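Local coordinates for amidohydrolase 3 domain-containing protein (Pyrococcus horikoshii, PDB 3IGH), which is uncharacterised but, as a predicted metal-dependent amidohydrolase, probably hydrolyses carbon-nitrogen bonds other than peptide bonds, at residues Val327-Gly332 with Lys352-Arg357. Sequence-based numbering, arbitrary orientation. Where two conformers were deposited one is given.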
loop_
_atom_site.group_PDB
_atom_site.type_symbol
_atom_site.label_atom_id
_atom_site.label_comp_id
_atom_site.label_asym_id
_atom_site.label_seq_id
_atom_site.Cartn_x
_atom_site.Cartn_y
_atom_site.Cartn_z
ATOM N N VAL A 327 15.593 19.391 15.649
ATOM C CA VAL A 327 14.963 18.072 15.546
ATOM C C VAL A 327 15.665 17.224 14.484
ATOM O O VAL A 327 16.051 16.078 14.746
ATOM C CB VAL A 327 13.435 18.186 15.273
ATOM C CG1 VAL A 327 12.795 16.816 15.092
ATOM C CG2 VAL A 327 12.758 18.908 16.426
ATOM N N PHE A 328 15.874 17.807 13.302
ATOM C CA PHE A 328 16.539 17.105 12.211
ATOM C C PHE A 328 18.030 16.805 12.481
ATOM O O PHE A 328 18.546 15.752 12.075
ATOM C CB PHE A 328 16.311 17.835 10.866
ATOM C CG PHE A 328 14.864 17.775 10.380
ATOM C CD1 PHE A 328 14.071 16.659 10.634
ATOM C CD2 PHE A 328 14.312 18.829 9.653
ATOM C CE1 PHE A 328 12.748 16.591 10.183
ATOM C CE2 PHE A 328 12.991 18.776 9.201
ATOM C CZ PHE A 328 12.210 17.663 9.460
ATOM N N GLU A 329 18.698 17.696 13.208
ATOM C CA GLU A 329 20.089 17.469 13.568
ATOM C C GLU A 329 20.222 16.289 14.528
ATOM O O GLU A 329 21.025 15.386 14.280
ATOM C CB GLU A 329 20.719 18.718 14.183
ATOM C CG GLU A 329 22.204 18.555 14.473
ATOM C CD GLU A 329 22.699 19.450 15.603
ATOM O OE1 GLU A 329 23.880 19.313 15.975
ATOM O OE2 GLU A 329 21.921 20.288 16.118
ATOM N N THR A 330 19.397 16.272 15.578
ATOM C CA THR A 330 19.433 15.258 16.637
ATOM C C THR A 330 19.080 13.852 16.126
ATOM O O THR A 330 19.642 12.845 16.562
ATOM C CB THR A 330 18.470 15.668 17.790
ATOM O OG1 THR A 330 18.859 16.946 18.310
ATOM C CG2 THR A 330 18.473 14.662 18.918
ATOM N N THR A 331 18.120 13.793 15.206
ATOM C CA THR A 331 17.664 12.512 14.686
ATOM C C THR A 331 18.553 12.042 13.539
ATOM O O THR A 331 18.478 10.886 13.121
ATOM C CB THR A 331 16.194 12.574 14.233
ATOM O OG1 THR A 331 16.022 13.638 13.280
ATOM C CG2 THR A 331 15.287 12.801 15.426
ATOM N N GLY A 332 19.399 12.949 13.049
ATOM C CA GLY A 332 20.236 12.705 11.883
ATOM C C GLY A 332 19.452 12.464 10.607
ATOM O O GLY A 332 19.937 11.796 9.705
ATOM N N LYS A 352 21.775 24.201 4.596
ATOM C CA LYS A 352 22.683 23.541 3.656
ATOM C C LYS A 352 23.337 22.301 4.264
ATOM O O LYS A 352 23.320 21.224 3.660
ATOM C CB LYS A 352 23.761 24.520 3.172
ATOM C CG LYS A 352 24.678 23.951 2.097
ATOM C CD LYS A 352 25.701 24.973 1.646
ATOM C CE LYS A 352 26.476 24.471 0.441
ATOM N NZ LYS A 352 27.336 25.542 -0.139
ATOM N N ASN A 353 23.888 22.461 5.467
ATOM C CA ASN A 353 24.615 21.388 6.139
ATOM C C ASN A 353 23.759 20.189 6.525
ATOM O O ASN A 353 24.221 19.051 6.452
ATOM C CB ASN A 353 25.360 21.936 7.358
ATOM C CG ASN A 353 26.534 22.836 6.968
ATOM O OD1 ASN A 353 27.065 22.745 5.857
ATOM N ND2 ASN A 353 26.934 23.716 7.882
ATOM N N LEU A 354 22.510 20.441 6.914
ATOM C CA LEU A 354 21.596 19.364 7.311
ATOM C C LEU A 354 20.890 18.718 6.131
ATOM O O LEU A 354 20.190 17.717 6.298
ATOM C CB LEU A 354 20.569 19.866 8.340
ATOM C CG LEU A 354 21.129 20.304 9.698
ATOM C CD1 LEU A 354 20.059 20.958 10.553
ATOM C CD2 LEU A 354 21.751 19.136 10.438
ATOM N N LYS A 355 21.054 19.309 4.947
ATOM C CA LYS A 355 20.516 18.764 3.700
ATOM C C LYS A 355 18.983 18.660 3.706
ATOM O O LYS A 355 18.418 17.758 3.093
ATOM C CB LYS A 355 21.155 17.399 3.374
ATOM C CG LYS A 355 22.651 17.445 3.078
ATOM C CD LYS A 355 23.171 16.043 2.784
ATOM C CE LYS A 355 24.405 16.076 1.889
ATOM N NZ LYS A 355 25.631 16.497 2.619
ATOM N N VAL A 356 18.317 19.591 4.387
ATOM C CA VAL A 356 16.857 19.538 4.490
ATOM C C VAL A 356 16.202 19.929 3.161
ATOM O O VAL A 356 16.814 20.618 2.330
ATOM C CB VAL A 356 16.290 20.389 5.666
ATOM C CG1 VAL A 356 16.808 19.875 7.012
ATOM C CG2 VAL A 356 16.609 21.867 5.490
ATOM N N ARG A 357 14.982 19.437 2.960
ATOM C CA ARG A 357 14.145 19.799 1.819
ATOM C C ARG A 357 13.192 20.911 2.246
ATOM O O ARG A 357 12.777 20.954 3.393
ATOM C CB ARG A 357 13.357 18.574 1.341
ATOM C CG ARG A 357 14.212 17.594 0.557
ATOM C CD ARG A 357 13.640 16.184 0.588
ATOM N NE ARG A 357 13.767 15.522 1.886
ATOM C CZ ARG A 357 12.745 14.998 2.565
ATOM N NH1 ARG A 357 11.518 15.066 2.075
ATOM N NH2 ARG A 357 12.949 14.386 3.725
#
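F328 and V356 make the tight, buried half of this contact. CD2 of the F328 ring lies 3.8 Å from CG1 of V356, an oblique approach to the ring, and the two side chains cross at about a right angle. V356 presents that methyl because its CG1 stands anti to the carbonyl carbon (chi1 -62°). I337, on strand 336-337, touches both side chains, while V311 and I313 of strand 310-315 pack against F328, so this half of the contact sits on the barrel strands.

On the solvent side, L354 is partly exposed and E329 exposed. L354 reaches across with CD2, which rests 3.9 Å from CB of E329 and equally near its CA; it meets the CA, CB and CG end of the glutamate, not the carboxylate. With CG anti to the backbone N (chi1 -176°), the extended E329 chain carries its carboxylate away from the leucine to a salt bridge between OE2 and R350, one turn earlier on helix 345-354.

Both helices, 318-331 and 345-354, end here in Schellman motifs, with G332 and K355 at positive phi. Apolar contact joins the end of helix 318-331 to the end of helix 345-354 and the loop leading into strand 357-360 of the TIM-barrel amidohydrolase fold. With no hydrogen bond between the segments, their direct contact rests on apolar packing, and the E329 charge is answered by R350.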